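Local coordinates for bacterial transferase hexapeptide (Three repeats) family protein (Acinetobacter baumannii, PDB 4M9C) that probably transfers an acetyl group to a UDP-linked amino sugar in the biosynthesis of UDP-N,N'-diacetylbacillosamine, at residues Met1-Gly6 / His63-Ile68; Gly6-Ser11 / Ile68-Ser73; Gln23-Leu28 / Gln89-Gln94; Gln32-Asp37 / Pro49-Leu54. All coordinates share one frame; numbering follows the deposited sequence.

Interaction 1: residues Met1-Gly6 / His63-Ile68; sequences MTMIIG and HKAVTI
The imidazole of His-63 meets Thr-2 at its edge: Thr-2 O lies near the ring plane, beside ND1, and takes a weak hydrogen bond of 3.3 Å from that His-63 ND1. The same Thr-2 O accepts the His-63 backbone N at 3.0 Å, so one carbonyl is gripped twice by one residue, the main-chain donor coming from above the carbonyl plane. His-63 CG stands beside its own backbone N (chi1 -59°), which carries the ring back toward Thr-2. Beyond this pair the ladder is regular: Ile-4 N binds His-63 O, Ala-65 N binds Ile-4 O, Gly-6 N binds Ala-65 O at 2.8 Å and Thr-67 N binds Gly-6 O, each donor nearly along the C=O axis. On one face Met-3, bent at chi2 and chi3, crosses His-63 at about a right angle, with Met-3 CE 3.8 Å from His-63 CB and Met-3 SD 4.0 Å from Ala-65 CB. On the other, Ile-4 and Lys-64 run alongside each other, Ile-4 CD1 lying 3.7 Å from Lys-64 CD, both touching Phe-56 of helix 53-58. Farther along that face Gly-6 brings no side chain, and Val-66 CG2 sits 4.0 Å from Gly-6 CA. The pair, 18° from parallel, forms the centre of the parallel part of a Rossmann-like sheet, here the PglD-type N-terminal domain.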
loop_
_atom_site.group_PDB
_atom_site.type_symbol
_atom_site.label_atom_id
_atom_site.label_comp_id
_atom_site.label_asym_id
_atom_site.label_seq_id
_atom_site.Cartn_x
_atom_site.Cartn_y
_atom_site.Cartn_z
ATOM N N MET A 1 28.133 -26.418 -4.695
ATOM C CA MET A 1 27.792 -27.830 -4.538
ATOM C C MET A 1 26.505 -27.995 -3.729
ATOM O O MET A 1 26.161 -27.136 -2.912
ATOM C CB MET A 1 28.944 -28.596 -3.879
ATOM N N THR A 2 25.805 -29.103 -3.969
ATOM C CA THR A 2 24.511 -29.419 -3.341
ATOM C C THR A 2 23.301 -28.653 -3.908
ATOM O O THR A 2 22.360 -29.273 -4.410
ATOM C CB THR A 2 24.527 -29.377 -1.777
ATOM O OG1 THR A 2 23.468 -30.204 -1.280
ATOM C CG2 THR A 2 24.335 -27.960 -1.227
ATOM N N MET A 3 23.320 -27.325 -3.824
ATOM C CA MET A 3 22.225 -26.516 -4.369
ATOM C C MET A 3 22.716 -25.160 -4.877
ATOM O O MET A 3 23.481 -24.472 -4.201
ATOM C CB MET A 3 21.114 -26.335 -3.322
ATOM C CG MET A 3 20.044 -25.319 -3.692
ATOM S SD MET A 3 18.937 -25.869 -5.004
ATOM C CE MET A 3 17.786 -26.881 -4.073
ATOM N N ILE A 4 22.300 -24.789 -6.084
ATOM C CA ILE A 4 22.507 -23.427 -6.556
ATOM C C ILE A 4 21.179 -22.823 -6.990
ATOM O O ILE A 4 20.313 -23.514 -7.528
ATOM C CB ILE A 4 23.490 -23.346 -7.726
ATOM C CG1 ILE A 4 22.988 -24.192 -8.896
ATOM C CG2 ILE A 4 24.888 -23.774 -7.286
ATOM C CD1 ILE A 4 23.844 -24.031 -10.134
ATOM N N ILE A 5 21.026 -21.528 -6.749
ATOM C CA ILE A 5 19.798 -20.830 -7.099
ATOM C C ILE A 5 20.082 -19.792 -8.175
ATOM O O ILE A 5 21.006 -18.986 -8.053
ATOM C CB ILE A 5 19.154 -20.165 -5.862
ATOM C CG1 ILE A 5 18.542 -21.243 -4.953
ATOM C CG2 ILE A 5 18.112 -19.157 -6.294
ATOM C CD1 ILE A 5 17.961 -20.714 -3.633
ATOM N N GLY A 6 19.307 -19.829 -9.248
ATOM C CA GLY A 6 19.418 -18.793 -10.255
ATOM C C GLY A 6 18.228 -17.855 -10.224
ATOM O O GLY A 6 17.089 -18.288 -10.005
ATOM N N HIS A 63 21.570 -30.186 -7.115
ATOM C CA HIS A 63 20.261 -29.581 -7.324
ATOM C C HIS A 63 20.349 -28.139 -7.803
ATOM O O HIS A 63 21.149 -27.349 -7.299
ATOM C CB HIS A 63 19.432 -29.678 -6.045
ATOM C CG HIS A 63 19.233 -31.083 -5.574
ATOM N ND1 HIS A 63 20.056 -31.680 -4.646
ATOM C CD2 HIS A 63 18.317 -32.018 -5.923
ATOM C CE1 HIS A 63 19.648 -32.918 -4.431
ATOM N NE2 HIS A 63 18.594 -33.148 -5.192
ATOM N N LYS A 64 19.533 -27.813 -8.799
ATOM C CA LYS A 64 19.447 -26.451 -9.302
ATOM C C LYS A 64 17.995 -25.970 -9.221
ATOM O O LYS A 64 17.065 -26.711 -9.542
ATOM C CB LYS A 64 19.977 -26.360 -10.739
ATOM C CG LYS A 64 21.418 -26.870 -10.928
ATOM C CD LYS A 64 21.972 -26.470 -12.276
ATOM C CE LYS A 64 23.351 -27.088 -12.537
ATOM N NZ LYS A 64 23.240 -28.558 -12.740
ATOM N N ALA A 65 17.810 -24.732 -8.772
ATOM C CA ALA A 65 16.480 -24.139 -8.649
ATOM C C ALA A 65 16.506 -22.694 -9.143
ATOM O O ALA A 65 17.519 -21.995 -9.024
ATOM C CB ALA A 65 16.002 -24.206 -7.200
ATOM N N VAL A 66 15.392 -22.245 -9.701
ATOM C CA VAL A 66 15.352 -20.920 -10.293
ATOM C C VAL A 66 14.062 -20.178 -9.941
ATOM O O VAL A 66 12.987 -20.770 -9.891
ATOM C CB VAL A 66 15.503 -21.011 -11.825
ATOM C CG1 VAL A 66 15.031 -19.721 -12.509
ATOM C CG2 VAL A 66 16.950 -21.339 -12.201
ATOM N N THR A 67 14.189 -18.882 -9.681
ATOM C CA THR A 67 13.036 -17.993 -9.691
ATOM C C THR A 67 13.188 -17.073 -10.899
ATOM O O THR A 67 14.253 -16.491 -11.129
ATOM C CB THR A 67 12.898 -17.169 -8.375
ATOM O OG1 THR A 67 11.853 -16.200 -8.523
ATOM C CG2 THR A 67 14.194 -16.435 -8.067
ATOM N N ILE A 68 12.129 -16.967 -11.691
ATOM C CA ILE A 68 12.160 -16.146 -12.891
ATOM C C ILE A 68 11.667 -14.748 -12.527
ATOM O O ILE A 68 10.493 -14.558 -12.234
ATOM C CB ILE A 68 11.257 -16.755 -13.974
ATOM C CG1 ILE A 68 11.780 -18.146 -14.377
ATOM C CG2 ILE A 68 11.141 -15.807 -15.183
ATOM C CD1 ILE A 68 10.762 -19.000 -15.145
#

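Interaction 2: residues Gly6-Ser11 / Ile68-Ser73; sequences GVYGAS and IAIANS
Strand 3-8 and the end of strand 63-68 run parallel up to Tyr-8 and Ile-68, whose CA atoms are 4.5 Å apart, and then the chains part. The closing bond joins Ala-69 N to Tyr-8 O at 2.9 Å; it is bent (138° at the hydrogen), its donor standing above the carbonyl plane. Gly-9 then takes a backbone conformation (phi 117°) suited to a residue without a side chain and turns toward helix 14-24, whereas 69-72 leads into helix 73-85, with Asn-72 as N-cap. These are the carboxyl ends of strands in a Rossmann-like sheet. Gly-9 opens the glycine-rich turn that follows the first strand, where Rossmann-like folds commonly bind nucleotides, and where the UDP part of the substrate may lie. Ile-70 fills the angle between the diverging chains: its CG1, held beside its own backbone N, comes within 3.5 Å of Tyr-8 O and 3.9 Å of Gly-9 CA. Ala-69 CB touches Val-7 CG1 at 3.9 Å on the side covered by Val-17 of helix 14-24. Tyr-8, with chi1 at an unusual -144°, sends its ring along Ile-70 toward Leu-79, with the CD1 atoms of Tyr-8 and Ile-70 4.3 Å apart.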
loop_
_atom_site.group_PDB
_atom_site.type_symbol
_atom_site.label_atom_id
_atom_site.label_comp_id
_atom_site.label_asym_id
_atom_site.label_seq_id
_atom_site.Cartn_x
_atom_site.Cartn_y
_atom_site.Cartn_z
ATOM N N GLY A 6 19.307 -19.829 -9.248
ATOM C CA GLY A 6 19.418 -18.793 -10.255
ATOM C C GLY A 6 18.228 -17.855 -10.224
ATOM O O GLY A 6 17.089 -18.288 -10.005
ATOM N N VAL A 7 18.496 -16.567 -10.429
ATOM C CA VAL A 7 17.438 -15.585 -10.649
ATOM C C VAL A 7 17.453 -15.254 -12.145
ATOM O O VAL A 7 18.418 -14.673 -12.650
ATOM C CB VAL A 7 17.666 -14.296 -9.815
ATOM C CG1 VAL A 7 16.652 -13.208 -10.189
ATOM C CG2 VAL A 7 17.622 -14.602 -8.311
ATOM N N TYR A 8 16.396 -15.637 -12.854
ATOM C CA TYR A 8 16.382 -15.492 -14.307
ATOM C C TYR A 8 15.909 -14.099 -14.671
ATOM O O TYR A 8 14.744 -13.761 -14.480
ATOM C CB TYR A 8 15.488 -16.550 -14.952
ATOM C CG TYR A 8 16.011 -17.068 -16.290
ATOM C CD1 TYR A 8 16.564 -16.205 -17.228
ATOM C CD2 TYR A 8 15.945 -18.422 -16.604
ATOM C CE1 TYR A 8 17.044 -16.680 -18.443
ATOM C CE2 TYR A 8 16.415 -18.903 -17.804
ATOM C CZ TYR A 8 16.962 -18.033 -18.724
ATOM O OH TYR A 8 17.428 -18.530 -19.924
ATOM N N GLY A 9 16.829 -13.289 -15.178
ATOM C CA GLY A 9 16.562 -11.885 -15.431
ATOM C C GLY A 9 17.455 -11.003 -14.576
ATOM O O GLY A 9 17.232 -10.868 -13.372
ATOM N N ALA A 10 18.479 -10.416 -15.189
ATOM C CA ALA A 10 19.362 -9.494 -14.494
ATOM C C ALA A 10 18.742 -8.105 -14.509
ATOM O O ALA A 10 18.771 -7.388 -13.510
ATOM C CB ALA A 10 20.724 -9.474 -15.141
ATOM N N SER A 11 18.150 -7.740 -15.637
ATOM C CA SER A 11 17.507 -6.433 -15.776
ATOM C C SER A 11 16.102 -6.471 -15.193
ATOM O O SER A 11 15.681 -7.493 -14.643
ATOM C CB SER A 11 17.421 -6.022 -17.251
ATOM O OG SER A 11 18.707 -5.984 -17.835
ATOM N N ILE A 68 12.129 -16.967 -11.691
ATOM C CA ILE A 68 12.160 -16.146 -12.891
ATOM C C ILE A 68 11.667 -14.748 -12.527
ATOM O O ILE A 68 10.493 -14.558 -12.234
ATOM C CB ILE A 68 11.257 -16.755 -13.974
ATOM C CG1 ILE A 68 11.780 -18.146 -14.377
ATOM C CG2 ILE A 68 11.141 -15.807 -15.183
ATOM C CD1 ILE A 68 10.762 -19.000 -15.145
ATOM N N ALA A 69 12.572 -13.776 -12.538
ATOM C CA ALA A 69 12.237 -12.405 -12.173
ATOM C C ALA A 69 11.465 -11.685 -13.284
ATOM O O ALA A 69 10.807 -10.670 -13.047
ATOM C CB ALA A 69 13.515 -11.639 -11.844
ATOM N N ILE A 70 11.549 -12.216 -14.496
ATOM C CA ILE A 70 11.010 -11.538 -15.680
ATOM C C ILE A 70 9.493 -11.381 -15.675
ATOM O O ILE A 70 8.752 -12.368 -15.588
ATOM C CB ILE A 70 11.498 -12.251 -16.949
ATOM C CG1 ILE A 70 13.024 -12.089 -17.048
ATOM C CG2 ILE A 70 10.773 -11.717 -18.197
ATOM C CD1 ILE A 70 13.707 -13.061 -18.000
ATOM N N ALA A 71 9.034 -10.130 -15.749
ATOM C CA ALA A 71 7.606 -9.824 -15.689
ATOM C C ALA A 71 6.891 -10.158 -16.999
ATOM O O ALA A 71 5.725 -10.557 -16.996
ATOM C CB ALA A 71 7.386 -8.347 -15.322
ATOM N N ASN A 72 7.595 -9.971 -18.115
ATOM C CA ASN A 72 7.069 -10.316 -19.444
ATOM C C ASN A 72 6.597 -11.762 -19.464
ATOM O O ASN A 72 7.413 -12.682 -19.442
ATOM C CB ASN A 72 8.168 -10.130 -20.495
ATOM C CG ASN A 72 7.669 -10.354 -21.931
ATOM O OD1 ASN A 72 6.848 -11.232 -22.202
ATOM N ND2 ASN A 72 8.181 -9.558 -22.850
ATOM N N SER A 73 5.289 -11.973 -19.530
ATOM C CA SER A 73 4.754 -13.318 -19.317
ATOM C C SER A 73 4.967 -14.268 -20.496
ATOM O O SER A 73 5.027 -15.482 -20.315
ATOM C CB SER A 73 3.277 -13.276 -18.915
ATOM O OG SER A 73 2.429 -13.071 -20.027
#

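Interaction 3: residues Gln23-Leu28 / Gln89-Gln94; sequences QQFPTL and QHLAVQ
Gln-89 and His-90 form the short edge strand from which the segment sets out, its backbone bonded to Lys-64 and Val-66. Leu-91 is the first residue to reach 23-28: its CD2 methyl approaches the far end of the Phe-25 ring obliquely, Leu-91 CD2 lying 3.7 Å from Phe-25 CZ. Phe-25, the first residue to leave helical geometry after helix 14-24, carries CG beside its own backbone N (chi1 -61°), and this brings the tip of the ring across to Leu-91. At Ala-92 the carbonyl takes over, with Ala-92 O 3.7 Å from Gln-24 CD. Val-93 follows alongside the same amide, its CG1 4.0 Å from Gln-24 OE1. Gln-94 N then gives a hydrogen bond to Gln-24 OE1 at 2.8 Å; it is straight at the hydrogen (162°), although the donor stands above the amide plane. Gln-24 gets there with CG anti to its backbone N and a bend at chi2 (79°). In this way the carboxyl end of helix 14-24 is tied to the chain leaving strand 89-90. Around the contact, Leu-91 packs on Ile-5 and Ala-65 of the central strands, and Val-93 pairs through its backbone with Ser-110 and Leu-112 of the beta-helix.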
loop_
_atom_site.group_PDB
_atom_site.type_symbol
_atom_site.label_atom_id
_atom_site.label_comp_id
_atom_site.label_asym_id
_atom_site.label_seq_id
_atom_site.Cartn_x
_atom_site.Cartn_y
_atom_site.Cartn_z
ATOM N N GLN A 23 16.503 -13.959 1.225
ATOM C CA GLN A 23 15.753 -14.026 2.480
ATOM C C GLN A 23 14.847 -15.251 2.545
ATOM O O GLN A 23 14.573 -15.756 3.628
ATOM C CB GLN A 23 14.881 -12.784 2.671
ATOM C CG GLN A 23 15.618 -11.503 2.927
ATOM C CD GLN A 23 14.656 -10.364 3.225
ATOM O OE1 GLN A 23 14.860 -9.226 2.802
ATOM N NE2 GLN A 23 13.593 -10.675 3.954
ATOM N N GLN A 24 14.357 -15.704 1.392
ATOM C CA GLN A 24 13.530 -16.905 1.341
ATOM C C GLN A 24 14.343 -18.131 1.803
ATOM O O GLN A 24 13.810 -19.036 2.449
ATOM C CB GLN A 24 13.012 -17.134 -0.081
ATOM C CG GLN A 24 11.894 -18.158 -0.178
ATOM C CD GLN A 24 10.563 -17.571 0.233
ATOM O OE1 GLN A 24 10.279 -16.410 -0.062
ATOM N NE2 GLN A 24 9.746 -18.358 0.936
ATOM N N PHE A 25 15.635 -18.139 1.469
ATOM C CA PHE A 25 16.535 -19.264 1.774
ATOM C C PHE A 25 17.799 -18.766 2.462
ATOM O O PHE A 25 18.890 -18.811 1.895
ATOM C CB PHE A 25 16.888 -20.025 0.494
ATOM C CG PHE A 25 15.695 -20.606 -0.191
ATOM C CD1 PHE A 25 15.145 -21.801 0.248
ATOM C CD2 PHE A 25 15.090 -19.941 -1.234
ATOM C CE1 PHE A 25 14.024 -22.328 -0.360
ATOM C CE2 PHE A 25 13.978 -20.463 -1.848
ATOM C CZ PHE A 25 13.439 -21.659 -1.403
ATOM N N PRO A 26 17.648 -18.289 3.701
ATOM C CA PRO A 26 18.701 -17.570 4.425
ATOM C C PRO A 26 19.917 -18.421 4.798
ATOM O O PRO A 26 20.990 -17.859 5.052
ATOM C CB PRO A 26 17.985 -17.078 5.694
ATOM C CG PRO A 26 16.844 -18.030 5.881
ATOM C CD PRO A 26 16.409 -18.414 4.489
ATOM N N THR A 27 19.788 -19.742 4.826
ATOM C CA THR A 27 20.963 -20.532 5.189
ATOM C C THR A 27 21.918 -20.770 4.010
ATOM O O THR A 27 23.066 -21.173 4.218
ATOM C CB THR A 27 20.622 -21.859 5.916
ATOM O OG1 THR A 27 20.148 -22.835 4.982
ATOM C CG2 THR A 27 19.581 -21.629 7.001
ATOM N N LEU A 28 21.467 -20.503 2.783
ATOM C CA LEU A 28 22.356 -20.659 1.625
ATOM C C LEU A 28 23.332 -19.495 1.547
ATOM O O LEU A 28 22.937 -18.344 1.723
ATOM C CB LEU A 28 21.571 -20.764 0.322
ATOM C CG LEU A 28 20.765 -22.039 0.105
ATOM C CD1 LEU A 28 20.236 -22.057 -1.311
ATOM C CD2 LEU A 28 21.626 -23.268 0.361
ATOM N N GLN A 89 14.283 -26.970 -10.910
ATOM C CA GLN A 89 13.193 -26.812 -9.958
ATOM C C GLN A 89 12.727 -25.355 -9.898
ATOM O O GLN A 89 13.536 -24.433 -9.997
ATOM C CB GLN A 89 13.672 -27.293 -8.588
ATOM C CG GLN A 89 12.756 -26.967 -7.415
ATOM C CD GLN A 89 13.345 -27.441 -6.086
ATOM O OE1 GLN A 89 12.901 -27.029 -5.010
ATOM N NE2 GLN A 89 14.352 -28.314 -6.163
ATOM N N HIS A 90 11.424 -25.149 -9.760
ATOM C CA HIS A 90 10.875 -23.803 -9.691
ATOM C C HIS A 90 10.675 -23.386 -8.244
ATOM O O HIS A 90 10.054 -24.104 -7.470
ATOM C CB HIS A 90 9.530 -23.747 -10.398
ATOM C CG HIS A 90 9.592 -24.130 -11.841
ATOM N ND1 HIS A 90 10.246 -23.367 -12.786
ATOM C CD2 HIS A 90 9.071 -25.190 -12.504
ATOM C CE1 HIS A 90 10.127 -23.945 -13.969
ATOM N NE2 HIS A 90 9.418 -25.052 -13.825
ATOM N N LEU A 91 11.175 -22.209 -7.894
ATOM C CA LEU A 91 11.046 -21.683 -6.543
ATOM C C LEU A 91 9.821 -20.787 -6.391
ATOM O O LEU A 91 9.425 -20.085 -7.330
ATOM C CB LEU A 91 12.290 -20.874 -6.187
ATOM C CG LEU A 91 13.584 -21.668 -6.170
ATOM C CD1 LEU A 91 14.757 -20.729 -6.038
ATOM C CD2 LEU A 91 13.543 -22.650 -5.009
ATOM N N ALA A 92 9.230 -20.813 -5.205
ATOM C CA ALA A 92 8.222 -19.826 -4.833
ATOM C C ALA A 92 8.897 -18.816 -3.912
ATOM O O ALA A 92 9.628 -19.192 -2.994
ATOM C CB ALA A 92 7.038 -20.499 -4.126
ATOM N N VAL A 93 8.655 -17.534 -4.155
ATOM C CA VAL A 93 9.312 -16.489 -3.388
ATOM C C VAL A 93 8.254 -15.523 -2.873
ATOM O O VAL A 93 7.439 -15.035 -3.652
ATOM C CB VAL A 93 10.315 -15.733 -4.288
ATOM C CG1 VAL A 93 10.933 -14.550 -3.560
ATOM C CG2 VAL A 93 11.395 -16.678 -4.763
ATOM N N GLN A 94 8.242 -15.281 -1.563
ATOM C CA GLN A 94 7.386 -14.257 -0.977
ATOM C C GLN A 94 8.268 -13.213 -0.328
ATOM O O GLN A 94 9.489 -13.335 -0.302
ATOM C CB GLN A 94 6.484 -14.824 0.127
ATOM C CG GLN A 94 5.676 -16.032 -0.243
ATOM C CD GLN A 94 6.441 -17.321 -0.027
ATOM O OE1 GLN A 94 6.448 -18.196 -0.897
ATOM N NE2 GLN A 94 7.081 -17.454 1.144
#

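Interaction 4: residues Gln32-Asp37 / Pro49-Leu54; sequences QFAFID and PVLSYL
Two parallel strands, 33-36 and 48-51, pair here in the Rossmann-like sheet, and the second runs straight into helix 53-58. Three backbone bonds zip them together. Phe-35 N gives to Pro-49 O at 3.0 Å; Pro-49 has no N-H of its own, and it sets its CD beside Phe-33 O instead. Phe-35 O then accepts Leu-51 N at 2.7 Å, almost straight at the hydrogen (172°), and Asp-37 N closes the series on Leu-51 O, also at 2.7 Å. All three donors lie nearly along the C=O axis. The carbonyls of Phe-35 and Leu-51 each receive a CA-H contact too, from Val-50 and Ile-36 respectively. The polar side-chain atoms find their partners outside the strand pair. Asp-37 OD2 accepts the backbone N of Leu-40, while Asp-37 CB packs 3.8 Å from Val-50 CG1. Ser-52 is the N-cap of helix 53-58, its OG taking the backbone N of Asp-55, and Asp-38 OD1 takes Tyr-53 N, so two of the N-H groups at the start of this helix find side-chain acceptors. Tyr-53 OH is hydrogen-bonded to Asp-86 OD2. Among the apolar groups, Ala-34 CB lies 3.8 Å from Leu-51 CD1, and Phe-35 shares its face of the sheet with Val-50, where Phe-35 CB is 4.1 Å from Val-50 CG1. On the face of Ile-36 and Leu-51, Ile-36 CG2 lies at the edge of the Tyr-53 ring, near its plane, and 4.2 Å from Tyr-53 CB.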
loop_
_atom_site.group_PDB
_atom_site.type_symbol
_atom_site.label_atom_id
_atom_site.label_comp_id
_atom_site.label_asym_id
_atom_site.label_seq_id
_atom_site.Cartn_x
_atom_site.Cartn_y
_atom_site.Cartn_z
ATOM N N GLN A 32 26.105 -19.450 -3.491
ATOM C CA GLN A 32 25.164 -20.387 -4.105
ATOM C C GLN A 32 24.114 -19.698 -5.020
ATOM O O GLN A 32 23.247 -20.360 -5.605
ATOM C CB GLN A 32 24.500 -21.251 -3.027
ATOM C CG GLN A 32 25.492 -22.092 -2.209
ATOM C CD GLN A 32 24.812 -22.913 -1.118
ATOM O OE1 GLN A 32 24.189 -23.941 -1.398
ATOM N NE2 GLN A 32 24.930 -22.463 0.133
ATOM N N PHE A 33 24.215 -18.379 -5.168
ATOM C CA PHE A 33 23.248 -17.633 -5.987
ATOM C C PHE A 33 23.857 -16.985 -7.229
ATOM O O PHE A 33 24.982 -16.504 -7.194
ATOM C CB PHE A 33 22.595 -16.527 -5.159
ATOM C CG PHE A 33 21.803 -17.027 -3.982
ATOM C CD1 PHE A 33 20.416 -17.077 -4.036
ATOM C CD2 PHE A 33 22.444 -17.417 -2.820
ATOM C CE1 PHE A 33 19.682 -17.522 -2.947
ATOM C CE2 PHE A 33 21.722 -17.863 -1.727
ATOM C CZ PHE A 33 20.340 -17.921 -1.789
ATOM N N ALA A 34 23.085 -16.928 -8.310
ATOM C CA ALA A 34 23.509 -16.207 -9.499
ATOM C C ALA A 34 22.334 -15.626 -10.264
ATOM O O ALA A 34 21.230 -16.172 -10.246
ATOM C CB ALA A 34 24.328 -17.118 -10.420
ATOM N N PHE A 35 22.589 -14.513 -10.940
ATOM C CA PHE A 35 21.704 -14.043 -11.995
ATOM C C PHE A 35 21.925 -14.871 -13.262
ATOM O O PHE A 35 23.059 -15.184 -13.614
ATOM C CB PHE A 35 21.973 -12.573 -12.290
ATOM C CG PHE A 35 21.574 -11.644 -11.174
ATOM C CD1 PHE A 35 20.241 -11.324 -10.971
ATOM C CD2 PHE A 35 22.535 -11.073 -10.349
ATOM C CE1 PHE A 35 19.872 -10.467 -9.958
ATOM C CE2 PHE A 35 22.174 -10.217 -9.326
ATOM C CZ PHE A 35 20.840 -9.913 -9.130
ATOM N N ILE A 36 20.839 -15.230 -13.939
ATOM C CA ILE A 36 20.916 -15.906 -15.230
ATOM C C ILE A 36 20.514 -14.922 -16.318
ATOM O O ILE A 36 19.376 -14.439 -16.330
ATOM C CB ILE A 36 19.955 -17.106 -15.295
ATOM C CG1 ILE A 36 20.343 -18.170 -14.266
ATOM C CG2 ILE A 36 19.920 -17.696 -16.705
ATOM C CD1 ILE A 36 19.431 -19.380 -14.273
ATOM N N ASP A 37 21.443 -14.620 -17.226
ATOM C CA ASP A 37 21.183 -13.667 -18.306
ATOM C C ASP A 37 22.210 -13.813 -19.438
ATOM O O ASP A 37 23.372 -13.449 -19.281
ATOM C CB ASP A 37 21.181 -12.232 -17.768
ATOM C CG ASP A 37 20.606 -11.233 -18.761
ATOM O OD1 ASP A 37 19.440 -10.805 -18.576
ATOM O OD2 ASP A 37 21.323 -10.874 -19.724
ATOM N N PRO A 49 27.574 -13.277 -9.586
ATOM C CA PRO A 49 27.892 -13.689 -10.956
ATOM C C PRO A 49 26.645 -13.632 -11.811
ATOM O O PRO A 49 25.559 -13.989 -11.341
ATOM C CB PRO A 49 28.310 -15.155 -10.805
ATOM C CG PRO A 49 28.507 -15.374 -9.344
ATOM C CD PRO A 49 27.659 -14.395 -8.632
ATOM N N VAL A 50 26.798 -13.179 -13.048
ATOM C CA VAL A 50 25.725 -13.244 -14.025
ATOM C C VAL A 50 26.123 -14.308 -15.034
ATOM O O VAL A 50 27.134 -14.168 -15.729
ATOM C CB VAL A 50 25.531 -11.895 -14.737
ATOM C CG1 VAL A 50 24.302 -11.930 -15.637
ATOM C CG2 VAL A 50 25.432 -10.768 -13.718
ATOM N N LEU A 51 25.341 -15.379 -15.098
ATOM C CA LEU A 51 25.679 -16.527 -15.931
ATOM C C LEU A 51 24.760 -16.653 -17.133
ATOM O O LEU A 51 23.591 -16.255 -17.085
ATOM C CB LEU A 51 25.598 -17.819 -15.118
ATOM C CG LEU A 51 26.369 -17.859 -13.801
ATOM C CD1 LEU A 51 26.078 -19.165 -13.076
ATOM C CD2 LEU A 51 27.863 -17.704 -14.054
ATOM N N SER A 52 25.290 -17.210 -18.217
ATOM C CA SER A 52 24.449 -17.593 -19.336
ATOM C C SER A 52 23.667 -18.798 -18.859
ATOM O O SER A 52 24.072 -19.461 -17.902
ATOM C CB SER A 52 25.294 -17.988 -20.553
ATOM O OG SER A 52 25.936 -19.237 -20.341
ATOM N N TYR A 53 22.558 -19.096 -19.518
ATOM C CA TYR A 53 21.763 -20.245 -19.115
ATOM C C TYR A 53 22.593 -21.526 -19.191
ATOM O O TYR A 53 22.589 -22.329 -18.260
ATOM C CB TYR A 53 20.492 -20.363 -19.950
ATOM C CG TYR A 53 19.648 -21.549 -19.568
ATOM C CD1 TYR A 53 19.539 -22.648 -20.407
ATOM C CD2 TYR A 53 18.974 -21.578 -18.360
ATOM C CE1 TYR A 53 18.769 -23.739 -20.054
ATOM C CE2 TYR A 53 18.207 -22.667 -17.997
ATOM C CZ TYR A 53 18.106 -23.740 -18.848
ATOM O OH TYR A 53 17.340 -24.817 -18.487
ATOM N N LEU A 54 23.322 -21.703 -20.293
ATOM C CA LEU A 54 24.139 -22.897 -20.475
ATOM C C LEU A 54 25.145 -23.071 -19.356
ATOM O O LEU A 54 25.308 -24.172 -18.845
ATOM C CB LEU A 54 24.853 -22.890 -21.833
ATOM C CG LEU A 54 23.939 -23.313 -22.986
ATOM C CD1 LEU A 54 24.532 -22.956 -24.353
ATOM C CD2 LEU A 54 23.628 -24.804 -22.883
#

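In the fold
All four contacts belong to the N-terminal end of the chain. Interactions 1, 2 and 4 stitch neighbouring strands of one sheet, ordered 48-51, 33-36, 3-8, 63-68, 89-90. Interactions 1 and 2 follow each other along the same strand pair, centres about 14 Å apart, sharing Gly-6 and Ile-68. Interaction 4 lies on the other side of strand 3-8, its centre about 10 Å from that of interaction 1, and is nested within the chain loop that interaction 1 closes. Interaction 3, about 9 Å from interaction 1 between centres, ties helix 14-24 to the chain beyond strand 89-90. The sheet is thus built around the first strand, and its far edge leads into the left-handed beta-helix.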